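Probable glutamine synthetase (Pseudomonas aeruginosa, PDB 4HPP) belongs to the glutamine synthetase family and holds a magnesium ion and a glutamic acid molecule in its catalytic domain. Local coordinates at residues R8-V13 against N73-V78; Y91-L96 against R201-R206; L277-A282 against D396-D401; V349-R354 against C405-K410. All coordinates share one frame; numbering follows the deposited sequence.

Overall arrangement
The four contacts fall into two touching pairs. Contacts 1 and 2 touch, their centres 9 Å apart, and both reach the sheet of the N-terminal domain, where strand 89-97 lies between strands 9-15 and 66-78. Contact 2 also carries that sheet over to helix 196-216, and so joins the N-terminal and catalytic regions. Contacts 3 and 4, which also touch, lie within the catalytic region, about 11 Å apart between centres: contact 3 packs helix 261-281 on helix 391-399, and contact 4 packs helix 342-358 on segment 405-410. Their segments alternate along the sequence, whereas contacts 1 and 2 follow in series. Contacts 2 and 3 are about 24 Å apart between centres.

Contact 1 (R8-V13 against N73-V78); sequences RLVSFV and NSRVRV
Arg75 and Arg77 reach toward Val10 and Arg8 across the sheet of the N-terminal domain, which has the beta-grasp fold of the family. Strands 9-15 and 66-78 are not neighbours in this sheet, since strand 89-97 runs between them; accordingly the backbones stay well apart, 9.4 Å between Val10 CA and Arg77 CA, and long side chains close the gap. Along segment 73-78 the first to do so is Arg75. Its guanidinium nitrogen NH2 comes within 4.3 Å of Val10 CG2, with the methyl oblique to the guanidinium plane, and forms a salt bridge with Asp90 of the intervening strand. The same carboxylate oxygen, Asp90 OD2, also receives Arg8 NE, so the acid probably offsets the two positive charges, whose Arg8 NE and Arg75 NH2 are 4.6 Å apart. Two residues on, Arg77 bends at its second and third torsions (chi2 -136°, chi3 -131°), and the side chain crosses that of Arg8 at about a right angle. The guanidinium planes of the two are likewise nearly perpendicular, 87° apart. Beyond the segment, Glu79 OE2 completes the cluster by forming salt bridges with both Arg8 NH2 and Arg77 NH1, a shared anion that probably lets these two nitrogens lie 4.1 Å apart. The nearest approach between the arginines is made by the aliphatic part of Arg77, whose CD lies 3.4 Å from Arg8 NH2.

Contact 2 (Y91-L96 against R201-R206); sequences YLHGNL and RAVNVR
Strand 91-96, bearing Tyr91 and His93, runs past helix 201-206, bearing Val203 and Asn204, with the axes 10.7 Å apart at closest approach and the N-to-C directions 141° apart. This is a strand-on-helix packing in which the N-terminal sheet meets helix 196-216 of the catalytic region, and it is buried. Two residues apart on the strand, Tyr91 and His93 both point toward the helix and converge on one acceptor, the amide oxygen of Asn204. Tyr91 OH donates to Asn204 OD1 at 2.7 Å. His93 NE2 donates to the same Asn204 OD1 at 2.9 Å, with an N-H...O angle of 149° and the oxygen in the imidazole plane. The two donors arrive from opposite faces of the amide, each tilted from the carbonyl plane, and this double grip should fix the rotation of the Asn204 side chain. With CG between the backbone N and the carbonyl carbon (chi1 66°), Tyr91 directs its ring at the helix and its hydroxyl at the amide; Tyr91 also packs on Leu150 of a second subunit. Val203, which further touches Pro342, supplies the apolar part of the contact by placing CG1 at the imidazole edge, 3.7 Å from His93 CE1.

Contact 3 (L277-A282 against D396-D401); sequences LCALTA and DCLQRD
The backbone oxygen of Ala279 is hydrogen-bonded to Tyr416 OH of helix 410-427, while the methyl of the same alanine faces Leu398. Ala279 lies in the last turn of helix 261-281, which packs against helix 391-399 near Leu398 in a small helical cluster of the catalytic region. The helices come close here, with Ala279 CA and Leu398 CA 6.5 Å apart, an approach consistent with the small side chain of Ala279. Leu398 is the residue that bridges the gap. With CG turned away from the backbone N (chi1 -151°), it lays its branch point against the alanine methyl, Leu398 CG to Ala279 CB being 4.0 Å. Around the same leucine, Leu413 and Leu417 of helix 410-427 add their side chains, so it sits among three helices. A further polar link flanks this apolar core: Asp401, the N-cap of helix 402-405, caps Leu404 N with OD2 and bonds to His273 of helix 261-281 with OD1. Leu280 contributes more loosely, its CD1 reaching to 4.3 Å from Leu398 CD2.

Contact 4 (V349-R354 against C405-K410); sequences VLIAGR and CAELPK
Glu407 projects toward helix 349-354 from a type I beta turn, and its side chain runs from Ile351 to Arg354, CB and CG touching both and OE1 gripped by the arginine. CB already lies between the two, 3.7 Å from Arg354 NH2 and about as far from Ile351 CG2. The next carbon, Glu407 CG, is 3.8 Å from that methyl and 3.6 Å from Arg354 NH2. A bend at the second torsion (chi2 -59°) then turns the carboxylate toward the arginine, with Glu407 CD 3.6 Å from Arg354 NH2. OE1 takes both ends of the guanidinium, Arg354 NH1 to Glu407 OE1 at 2.8 Å and Arg354 NH2 to Glu407 OE1 at 2.9 Å, an end-on salt bridge in which both terminal nitrogens reach one oxygen. The oxygen lies in the guanidinium plane, at its edge, but relative to the carboxylate the donors differ: NH1 comes from above its plane, 48° out of it, while NH2 comes on the anti side, 16° out. The turn is closed by Leu408 N bonding to Cys405 O at 2.9 Å. Leu408 sets CD2 against Ile351 CD1 at 3.7 Å. Arg354 NE forms a salt bridge with Glu115 of helix 108-121. The link between helix 402-405 and helix 410-427 is thus held against helix 342-358, with helix 108-121 packing alongside through Glu115 on Ile351 and Leu111 on Pro409.

Contact 1 (R8-V13 against N73-V78)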
loop_
_atom_site.group_PDB
_atom_site.type_symbol
_atom_site.label_atom_id
_atom_site.label_comp_id
_atom_site.label_asym_id
_atom_site.label_seq_id
_atom_site.Cartn_x
_atom_site.Cartn_y
_atom_site.Cartn_z
ATOM N N ARG A 8 15.593 -17.236 -21.939
ATOM C CA ARG A 8 14.474 -17.195 -22.842
ATOM C C ARG A 8 14.210 -18.636 -23.226
ATOM O O ARG A 8 15.132 -19.318 -23.718
ATOM C CB ARG A 8 14.804 -16.350 -24.072
ATOM C CG ARG A 8 13.765 -16.460 -25.196
ATOM C CD ARG A 8 14.213 -15.574 -26.333
ATOM N NE ARG A 8 13.262 -15.403 -27.426
ATOM C CZ ARG A 8 12.740 -14.226 -27.790
ATOM N NH1 ARG A 8 13.049 -13.126 -27.117
ATOM N NH2 ARG A 8 11.905 -14.141 -28.837
ATOM N N LEU A 9 12.966 -19.089 -22.983
ATOM C CA LEU A 9 12.499 -20.433 -23.371
ATOM C C LEU A 9 11.746 -20.420 -24.721
ATOM O O LEU A 9 10.983 -19.508 -25.019
ATOM C CB LEU A 9 11.672 -21.062 -22.254
ATOM C CG LEU A 9 12.458 -20.996 -20.908
ATOM C CD1 LEU A 9 11.587 -21.382 -19.696
ATOM C CD2 LEU A 9 13.761 -21.837 -20.879
ATOM N N VAL A 10 11.993 -21.424 -25.555
ATOM C CA VAL A 10 11.245 -21.555 -26.766
ATOM C C VAL A 10 10.320 -22.751 -26.610
ATOM O O VAL A 10 10.772 -23.816 -26.201
ATOM C CB VAL A 10 12.193 -21.744 -27.984
ATOM C CG1 VAL A 10 11.355 -22.016 -29.210
ATOM C CG2 VAL A 10 12.999 -20.474 -28.194
ATOM N N SER A 11 9.038 -22.586 -26.908
ATOM C CA SER A 11 8.155 -23.733 -26.928
ATOM C C SER A 11 7.931 -24.350 -28.306
ATOM O O SER A 11 7.862 -23.656 -29.291
ATOM C CB SER A 11 6.807 -23.373 -26.306
ATOM O OG SER A 11 6.822 -23.500 -24.890
ATOM N N PHE A 12 7.848 -25.679 -28.367
ATOM C CA PHE A 12 7.254 -26.402 -29.489
ATOM C C PHE A 12 5.798 -26.764 -29.067
ATOM O O PHE A 12 5.571 -27.399 -28.021
ATOM C CB PHE A 12 8.016 -27.710 -29.817
ATOM C CG PHE A 12 9.469 -27.538 -30.148
ATOM C CD1 PHE A 12 9.981 -26.309 -30.627
ATOM C CD2 PHE A 12 10.356 -28.616 -30.017
ATOM C CE1 PHE A 12 11.328 -26.167 -30.942
ATOM C CE2 PHE A 12 11.736 -28.470 -30.342
ATOM C CZ PHE A 12 12.208 -27.240 -30.782
ATOM N N VAL A 13 4.834 -26.356 -29.894
ATOM C CA VAL A 13 3.430 -26.605 -29.649
ATOM C C VAL A 13 2.712 -27.450 -30.689
ATOM O O VAL A 13 3.115 -27.530 -31.858
ATOM C CB VAL A 13 2.666 -25.295 -29.472
ATOM C CG1 VAL A 13 3.291 -24.489 -28.361
ATOM C CG2 VAL A 13 2.647 -24.477 -30.751
ATOM N N ASN A 73 8.996 -22.353 -40.224
ATOM C CA ASN A 73 8.300 -21.208 -40.844
ATOM C C ASN A 73 7.113 -20.621 -40.062
ATOM O O ASN A 73 6.609 -19.572 -40.416
ATOM C CB ASN A 73 7.951 -21.489 -42.327
ATOM C CG ASN A 73 9.200 -21.622 -43.210
ATOM O OD1 ASN A 73 10.141 -20.805 -43.152
ATOM N ND2 ASN A 73 9.216 -22.651 -44.027
ATOM N N SER A 74 6.700 -21.283 -38.990
ATOM C CA SER A 74 5.520 -20.913 -38.227
ATOM C C SER A 74 5.884 -20.173 -36.937
ATOM O O SER A 74 4.995 -19.873 -36.153
ATOM C CB SER A 74 4.817 -22.165 -37.810
ATOM O OG SER A 74 5.684 -22.875 -36.935
ATOM N N ARG A 75 7.179 -19.907 -36.717
ATOM C CA ARG A 75 7.628 -19.263 -35.504
ATOM C C ARG A 75 6.888 -17.964 -35.115
ATOM O O ARG A 75 6.709 -17.067 -35.932
ATOM C CB ARG A 75 9.132 -19.020 -35.557
ATOM C CG ARG A 75 9.670 -18.430 -34.253
ATOM C CD ARG A 75 11.069 -18.924 -33.982
ATOM N NE ARG A 75 11.592 -18.390 -32.761
ATOM C CZ ARG A 75 12.885 -18.236 -32.537
ATOM N NH1 ARG A 75 13.746 -18.633 -33.459
ATOM N NH2 ARG A 75 13.313 -17.692 -31.398
ATOM N N VAL A 76 6.459 -17.892 -33.852
ATOM C CA VAL A 76 5.887 -16.674 -33.289
ATOM C C VAL A 76 6.819 -16.076 -32.252
ATOM O O VAL A 76 7.297 -16.789 -31.384
ATOM C CB VAL A 76 4.485 -16.944 -32.686
ATOM C CG1 VAL A 76 3.939 -15.708 -31.964
ATOM C CG2 VAL A 76 3.552 -17.262 -33.838
ATOM N N ARG A 77 7.080 -14.776 -32.358
ATOM C CA ARG A 77 7.998 -14.090 -31.468
ATOM C C ARG A 77 7.303 -12.827 -31.044
ATOM O O ARG A 77 7.197 -11.909 -31.855
ATOM C CB ARG A 77 9.281 -13.632 -32.219
ATOM C CG ARG A 77 10.367 -14.629 -32.647
ATOM C CD ARG A 77 11.685 -13.935 -32.271
ATOM N NE ARG A 77 12.768 -13.854 -33.283
ATOM C CZ ARG A 77 14.007 -13.349 -33.068
ATOM N NH1 ARG A 77 14.382 -12.867 -31.870
ATOM N NH2 ARG A 77 14.898 -13.315 -34.062
ATOM N N VAL A 78 6.851 -12.746 -29.795
ATOM C CA VAL A 78 6.355 -11.465 -29.255
ATOM C C VAL A 78 7.355 -11.098 -28.186
ATOM O O VAL A 78 7.407 -11.738 -27.117
ATOM C CB VAL A 78 4.952 -11.570 -28.585
ATOM C CG1 VAL A 78 4.511 -10.223 -28.003
ATOM C CG2 VAL A 78 3.895 -12.261 -29.506
#

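Contact 2 (Y91-L96 against R201-R206)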
loop_
_atom_site.group_PDB
_atom_site.type_symbol
_atom_site.label_atom_id
_atom_site.label_comp_id
_atom_site.label_asym_id
_atom_site.label_seq_id
_atom_site.Cartn_x
_atom_site.Cartn_y
_atom_site.Cartn_z
ATOM N N TYR A 91 7.542 -19.394 -29.609
ATOM C CA TYR A 91 7.190 -20.814 -29.852
ATOM C C TYR A 91 6.973 -21.032 -31.338
ATOM O O TYR A 91 6.758 -20.075 -32.071
ATOM C CB TYR A 91 5.882 -21.230 -29.081
ATOM C CG TYR A 91 4.684 -20.497 -29.611
ATOM C CD1 TYR A 91 3.979 -20.959 -30.719
ATOM C CD2 TYR A 91 4.263 -19.318 -29.017
ATOM C CE1 TYR A 91 2.850 -20.256 -31.204
ATOM C CE2 TYR A 91 3.142 -18.624 -29.472
ATOM C CZ TYR A 91 2.449 -19.080 -30.585
ATOM O OH TYR A 91 1.376 -18.334 -31.054
ATOM N N LEU A 92 7.019 -22.296 -31.742
ATOM C CA LEU A 92 6.834 -22.768 -33.106
ATOM C C LEU A 92 5.793 -23.908 -33.142
ATOM O O LEU A 92 5.778 -24.790 -32.256
ATOM C CB LEU A 92 8.146 -23.369 -33.636
ATOM C CG LEU A 92 9.396 -22.525 -33.768
ATOM C CD1 LEU A 92 10.159 -22.493 -32.462
ATOM C CD2 LEU A 92 10.304 -23.067 -34.862
ATOM N N HIS A 93 4.956 -23.904 -34.181
ATOM C CA HIS A 93 4.007 -24.963 -34.427
ATOM C C HIS A 93 4.759 -26.117 -35.012
ATOM O O HIS A 93 5.731 -25.925 -35.769
ATOM C CB HIS A 93 2.933 -24.521 -35.379
ATOM C CG HIS A 93 2.222 -23.291 -34.939
ATOM N ND1 HIS A 93 0.999 -23.332 -34.349
ATOM C CD2 HIS A 93 2.590 -21.934 -35.019
ATOM C CE1 HIS A 93 0.610 -22.056 -34.043
ATOM N NE2 HIS A 93 1.585 -21.200 -34.454
ATOM N N GLY A 94 4.326 -27.326 -34.663
ATOM C CA GLY A 94 5.018 -28.496 -35.088
ATOM C C GLY A 94 4.017 -29.506 -35.582
ATOM O O GLY A 94 2.801 -29.421 -35.277
ATOM N N ASN A 95 4.529 -30.455 -36.360
ATOM C CA ASN A 95 3.749 -31.618 -36.746
ATOM C C ASN A 95 4.241 -32.837 -35.919
ATOM O O ASN A 95 5.434 -32.912 -35.595
ATOM C CB ASN A 95 3.879 -31.894 -38.249
ATOM C CG ASN A 95 3.819 -30.638 -39.118
ATOM O OD1 ASN A 95 2.991 -29.745 -38.922
ATOM N ND2 ASN A 95 4.704 -30.578 -40.111
ATOM N N LEU A 96 3.318 -33.748 -35.575
ATOM C CA LEU A 96 3.591 -35.021 -34.887
ATOM C C LEU A 96 3.921 -36.150 -35.849
ATOM O O LEU A 96 3.201 -36.388 -36.835
ATOM C CB LEU A 96 2.376 -35.437 -34.062
ATOM C CG LEU A 96 1.986 -34.533 -32.893
ATOM C CD1 LEU A 96 0.694 -34.999 -32.236
ATOM C CD2 LEU A 96 3.072 -34.530 -31.836
ATOM N N ARG A 201 -2.492 -18.941 -37.768
ATOM C CA ARG A 201 -2.942 -17.589 -37.355
ATOM C C ARG A 201 -4.097 -17.695 -36.331
ATOM O O ARG A 201 -4.064 -17.051 -35.267
ATOM C CB ARG A 201 -3.292 -16.745 -38.571
ATOM C CG ARG A 201 -3.569 -15.279 -38.337
ATOM C CD ARG A 201 -3.369 -14.535 -39.656
ATOM N NE ARG A 201 -1.929 -14.456 -39.978
ATOM C CZ ARG A 201 -1.346 -13.763 -40.967
ATOM N NH1 ARG A 201 -2.027 -13.030 -41.815
ATOM N NH2 ARG A 201 -0.038 -13.813 -41.080
ATOM N N ALA A 202 -5.059 -18.565 -36.608
ATOM C CA ALA A 202 -6.172 -18.690 -35.702
ATOM C C ALA A 202 -5.590 -19.061 -34.334
ATOM O O ALA A 202 -5.889 -18.417 -33.346
ATOM C CB ALA A 202 -7.136 -19.720 -36.209
ATOM N N VAL A 203 -4.654 -20.008 -34.282
ATOM C CA VAL A 203 -4.077 -20.414 -32.973
ATOM C C VAL A 203 -3.308 -19.234 -32.331
ATOM O O VAL A 203 -3.555 -18.883 -31.161
ATOM C CB VAL A 203 -3.155 -21.662 -33.082
ATOM C CG1 VAL A 203 -2.342 -21.873 -31.793
ATOM C CG2 VAL A 203 -3.956 -22.897 -33.452
ATOM N N ASN A 204 -2.404 -18.627 -33.104
ATOM C CA ASN A 204 -1.671 -17.450 -32.670
ATOM C C ASN A 204 -2.555 -16.336 -32.135
ATOM O O ASN A 204 -2.276 -15.771 -31.063
ATOM C CB ASN A 204 -0.900 -16.851 -33.829
ATOM C CG ASN A 204 0.207 -17.731 -34.322
ATOM O OD1 ASN A 204 0.720 -18.578 -33.618
ATOM N ND2 ASN A 204 0.587 -17.519 -35.553
ATOM N N VAL A 205 -3.610 -15.998 -32.865
ATOM C CA VAL A 205 -4.560 -14.985 -32.335
ATOM C C VAL A 205 -5.119 -15.366 -30.943
ATOM O O VAL A 205 -5.297 -14.483 -30.087
ATOM C CB VAL A 205 -5.726 -14.658 -33.301
ATOM C CG1 VAL A 205 -6.806 -13.893 -32.592
ATOM C CG2 VAL A 205 -5.235 -13.875 -34.518
ATOM N N ARG A 206 -5.363 -16.656 -30.694
ATOM C CA ARG A 206 -5.924 -17.037 -29.406
ATOM C C ARG A 206 -4.877 -17.017 -28.288
ATOM O O ARG A 206 -5.166 -16.583 -27.110
ATOM C CB ARG A 206 -6.509 -18.428 -29.507
ATOM C CG ARG A 206 -7.704 -18.479 -30.417
ATOM C CD ARG A 206 -7.791 -19.840 -31.104
ATOM N NE ARG A 206 -8.942 -19.863 -32.006
ATOM C CZ ARG A 206 -9.683 -20.942 -32.285
ATOM N NH1 ARG A 206 -9.376 -22.099 -31.690
ATOM N NH2 ARG A 206 -10.719 -20.850 -33.161
#

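Contact 3 (L277-A282 against D396-D401)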
loop_
_atom_site.group_PDB
_atom_site.type_symbol
_atom_site.label_atom_id
_atom_site.label_comp_id
_atom_site.label_asym_id
_atom_site.label_seq_id
_atom_site.Cartn_x
_atom_site.Cartn_y
_atom_site.Cartn_z
ATOM N N LEU A 277 -20.065 -31.582 -40.331
ATOM C CA LEU A 277 -18.969 -30.642 -40.124
ATOM C C LEU A 277 -19.128 -30.018 -38.757
ATOM O O LEU A 277 -18.149 -29.519 -38.175
ATOM C CB LEU A 277 -18.952 -29.553 -41.159
ATOM C CG LEU A 277 -18.539 -29.902 -42.573
ATOM C CD1 LEU A 277 -18.698 -28.666 -43.474
ATOM C CD2 LEU A 277 -17.139 -30.455 -42.568
ATOM N N CYS A 278 -20.360 -30.071 -38.249
ATOM C CA CYS A 278 -20.631 -29.522 -36.956
ATOM C C CYS A 278 -19.899 -30.233 -35.819
ATOM O O CYS A 278 -19.544 -29.602 -34.823
ATOM C CB CYS A 278 -22.130 -29.440 -36.725
ATOM S SG CYS A 278 -22.835 -28.175 -37.815
ATOM N N ALA A 279 -19.649 -31.524 -35.997
ATOM C CA ALA A 279 -18.964 -32.320 -35.005
ATOM C C ALA A 279 -17.528 -31.846 -34.943
ATOM O O ALA A 279 -16.853 -32.032 -33.922
ATOM C CB ALA A 279 -19.019 -33.814 -35.345
ATOM N N LEU A 280 -17.061 -31.239 -36.033
ATOM C CA LEU A 280 -15.657 -30.804 -36.130
ATOM C C LEU A 280 -15.502 -29.273 -36.094
ATOM O O LEU A 280 -14.400 -28.781 -35.859
ATOM C CB LEU A 280 -14.940 -31.401 -37.369
ATOM C CG LEU A 280 -15.010 -32.927 -37.638
ATOM C CD1 LEU A 280 -15.225 -33.249 -39.103
ATOM C CD2 LEU A 280 -13.844 -33.724 -37.109
ATOM N N THR A 281 -16.576 -28.509 -36.312
ATOM C CA THR A 281 -16.463 -27.032 -36.238
ATOM C C THR A 281 -17.265 -26.422 -35.076
ATOM O O THR A 281 -17.123 -25.227 -34.779
ATOM C CB THR A 281 -16.921 -26.364 -37.526
ATOM O OG1 THR A 281 -18.342 -26.485 -37.599
ATOM C CG2 THR A 281 -16.281 -27.005 -38.775
ATOM N N ALA A 282 -18.142 -27.218 -34.455
ATOM C CA ALA A 282 -18.766 -26.860 -33.161
ATOM C C ALA A 282 -18.661 -28.079 -32.238
ATOM O O ALA A 282 -19.673 -28.680 -31.904
ATOM C CB ALA A 282 -20.220 -26.427 -33.350
ATOM N N ASP A 396 -23.267 -38.611 -34.103
ATOM C CA ASP A 396 -24.103 -39.456 -34.956
ATOM C C ASP A 396 -23.872 -39.027 -36.399
ATOM O O ASP A 396 -23.414 -39.838 -37.191
ATOM C CB ASP A 396 -25.602 -39.395 -34.588
ATOM C CG ASP A 396 -25.868 -39.791 -33.144
ATOM O OD1 ASP A 396 -25.016 -40.481 -32.539
ATOM O OD2 ASP A 396 -26.916 -39.394 -32.600
ATOM N N CYS A 397 -24.116 -37.751 -36.718
ATOM C CA CYS A 397 -24.058 -37.299 -38.118
ATOM C C CYS A 397 -22.756 -37.583 -38.802
ATOM O O CYS A 397 -22.740 -37.903 -39.979
ATOM C CB CYS A 397 -24.304 -35.810 -38.251
ATOM S SG CYS A 397 -25.885 -35.177 -37.669
ATOM N N LEU A 398 -21.658 -37.408 -38.080
ATOM C CA LEU A 398 -20.310 -37.613 -38.620
ATOM C C LEU A 398 -20.078 -39.079 -38.950
ATOM O O LEU A 398 -19.384 -39.433 -39.925
ATOM C CB LEU A 398 -19.280 -37.243 -37.563
ATOM C CG LEU A 398 -17.880 -36.710 -37.898
ATOM C CD1 LEU A 398 -16.959 -37.157 -36.780
ATOM C CD2 LEU A 398 -17.293 -36.991 -39.285
ATOM N N GLN A 399 -20.613 -39.941 -38.090
ATOM C CA GLN A 399 -20.436 -41.371 -38.270
ATOM C C GLN A 399 -21.191 -41.833 -39.561
ATOM O O GLN A 399 -20.677 -42.693 -40.295
ATOM C CB GLN A 399 -20.833 -42.121 -36.979
ATOM C CG GLN A 399 -19.837 -42.001 -35.812
ATOM C CD GLN A 399 -20.450 -42.353 -34.434
ATOM O OE1 GLN A 399 -19.862 -42.087 -33.376
ATOM N NE2 GLN A 399 -21.636 -42.948 -34.450
ATOM N N ARG A 400 -22.345 -41.186 -39.850
ATOM C CA ARG A 400 -23.296 -41.496 -40.964
ATOM C C ARG A 400 -22.889 -41.014 -42.363
ATOM O O ARG A 400 -23.511 -41.389 -43.372
ATOM C CB ARG A 400 -24.652 -40.862 -40.672
ATOM C CG ARG A 400 -25.455 -41.463 -39.535
ATOM C CD ARG A 400 -26.878 -40.983 -39.689
ATOM N NE ARG A 400 -27.588 -40.872 -38.415
ATOM C CZ ARG A 400 -27.802 -39.729 -37.757
ATOM N NH1 ARG A 400 -27.349 -38.562 -38.230
ATOM N NH2 ARG A 400 -28.472 -39.745 -36.612
ATOM N N ASP A 401 -21.862 -40.170 -42.392
ATOM C CA ASP A 401 -21.411 -39.448 -43.562
ATOM C C ASP A 401 -20.124 -40.140 -43.972
ATOM O O ASP A 401 -19.022 -39.593 -43.802
ATOM C CB ASP A 401 -21.141 -37.975 -43.168
ATOM C CG ASP A 401 -21.011 -37.016 -44.370
ATOM O OD1 ASP A 401 -21.477 -35.849 -44.247
ATOM O OD2 ASP A 401 -20.434 -37.395 -45.411
#

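Contact 4 (V349-R354 against C405-K410)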
loop_
_atom_site.group_PDB
_atom_site.type_symbol
_atom_site.label_atom_id
_atom_site.label_comp_id
_atom_site.label_asym_id
_atom_site.label_seq_id
_atom_site.Cartn_x
_atom_site.Cartn_y
_atom_site.Cartn_z
ATOM N N VAL A 349 -13.699 -28.415 -43.371
ATOM C CA VAL A 349 -14.543 -27.593 -44.229
ATOM C C VAL A 349 -14.052 -27.710 -45.672
ATOM O O VAL A 349 -14.846 -27.935 -46.605
ATOM C CB VAL A 349 -14.562 -26.101 -43.763
ATOM C CG1 VAL A 349 -15.186 -25.172 -44.818
ATOM C CG2 VAL A 349 -15.233 -25.973 -42.396
ATOM N N LEU A 350 -12.742 -27.592 -45.849
ATOM C CA LEU A 350 -12.170 -27.594 -47.192
ATOM C C LEU A 350 -12.415 -28.956 -47.814
ATOM O O LEU A 350 -12.512 -29.060 -49.043
ATOM C CB LEU A 350 -10.682 -27.270 -47.169
ATOM C CG LEU A 350 -10.073 -25.845 -47.213
ATOM C CD1 LEU A 350 -8.551 -25.928 -46.978
ATOM C CD2 LEU A 350 -10.328 -25.148 -48.542
ATOM N N ILE A 351 -12.555 -29.986 -46.960
ATOM C CA ILE A 351 -12.800 -31.362 -47.427
ATOM C C ILE A 351 -14.161 -31.425 -48.109
ATOM O O ILE A 351 -14.246 -31.750 -49.307
ATOM C CB ILE A 351 -12.688 -32.444 -46.304
ATOM C CG1 ILE A 351 -11.231 -32.894 -46.118
ATOM C CG2 ILE A 351 -13.430 -33.705 -46.704
ATOM C CD1 ILE A 351 -10.943 -33.543 -44.792
ATOM N N ALA A 352 -15.210 -31.086 -47.350
ATOM C CA ALA A 352 -16.570 -31.224 -47.839
ATOM C C ALA A 352 -16.756 -30.376 -49.081
ATOM O O ALA A 352 -17.467 -30.779 -49.996
ATOM C CB ALA A 352 -17.580 -30.844 -46.773
ATOM N N GLY A 353 -16.100 -29.217 -49.099
ATOM C CA GLY A 353 -16.037 -28.344 -50.272
ATOM C C GLY A 353 -15.422 -29.088 -51.430
ATOM O O GLY A 353 -16.007 -29.129 -52.526
ATOM N N ARG A 354 -14.258 -29.693 -51.188
ATOM C CA ARG A 354 -13.580 -30.521 -52.207
ATOM C C ARG A 354 -14.552 -31.559 -52.749
ATOM O O ARG A 354 -14.772 -31.620 -53.938
ATOM C CB ARG A 354 -12.328 -31.238 -51.654
ATOM C CG ARG A 354 -11.064 -31.180 -52.525
ATOM C CD ARG A 354 -10.084 -32.356 -52.293
ATOM N NE ARG A 354 -10.027 -32.934 -50.926
ATOM C CZ ARG A 354 -10.357 -34.191 -50.587
ATOM N NH1 ARG A 354 -10.781 -35.025 -51.515
ATOM N NH2 ARG A 354 -10.278 -34.626 -49.318
ATOM N N CYS A 405 -16.010 -39.060 -43.727
ATOM C CA CYS A 405 -15.178 -39.874 -42.875
ATOM C C CYS A 405 -14.067 -40.458 -43.660
ATOM O O CYS A 405 -12.928 -40.517 -43.192
ATOM C CB CYS A 405 -15.958 -41.014 -42.254
ATOM S SG CYS A 405 -17.048 -40.347 -41.024
ATOM N N ALA A 406 -14.380 -40.895 -44.860
ATOM C CA ALA A 406 -13.387 -41.565 -45.660
ATOM C C ALA A 406 -12.200 -40.651 -45.992
ATOM O O ALA A 406 -11.126 -41.158 -46.283
ATOM C CB ALA A 406 -14.011 -42.119 -46.934
ATOM N N GLU A 407 -12.366 -39.324 -45.966
ATOM C CA GLU A 407 -11.218 -38.449 -46.308
ATOM C C GLU A 407 -10.320 -38.220 -45.076
ATOM O O GLU A 407 -9.171 -37.731 -45.176
ATOM C CB GLU A 407 -11.660 -37.101 -46.880
ATOM C CG GLU A 407 -12.571 -37.103 -48.084
ATOM C CD GLU A 407 -12.024 -37.808 -49.295
ATOM O OE1 GLU A 407 -11.004 -37.359 -49.928
ATOM O OE2 GLU A 407 -12.691 -38.814 -49.623
ATOM N N LEU A 408 -10.852 -38.582 -43.917
ATOM C CA LEU A 408 -10.111 -38.410 -42.677
ATOM C C LEU A 408 -9.273 -39.648 -42.526
ATOM O O LEU A 408 -9.759 -40.736 -42.829
ATOM C CB LEU A 408 -11.067 -38.233 -41.500
ATOM C CG LEU A 408 -12.038 -37.040 -41.568
ATOM C CD1 LEU A 408 -12.916 -36.957 -40.322
ATOM C CD2 LEU A 408 -11.308 -35.717 -41.806
ATOM N N PRO A 409 -7.979 -39.488 -42.175
ATOM C CA PRO A 409 -7.142 -40.618 -41.750
ATOM C C PRO A 409 -7.862 -41.377 -40.661
ATOM O O PRO A 409 -8.266 -40.799 -39.659
ATOM C CB PRO A 409 -5.905 -39.935 -41.161
ATOM C CG PRO A 409 -6.036 -38.478 -41.506
ATOM C CD PRO A 409 -7.142 -38.331 -42.506
ATOM N N LYS A 410 -8.008 -42.675 -40.838
ATOM C CA LYS A 410 -8.855 -43.443 -39.928
ATOM C C LYS A 410 -8.492 -43.335 -38.437
ATOM O O LYS A 410 -9.380 -43.197 -37.608
ATOM C CB LYS A 410 -8.990 -44.903 -40.395
ATOM C CG LYS A 410 -10.414 -45.414 -40.245
ATOM C CD LYS A 410 -10.462 -46.789 -39.604
ATOM C CE LYS A 410 -11.685 -46.918 -38.716
ATOM N NZ LYS A 410 -11.720 -48.303 -38.152
#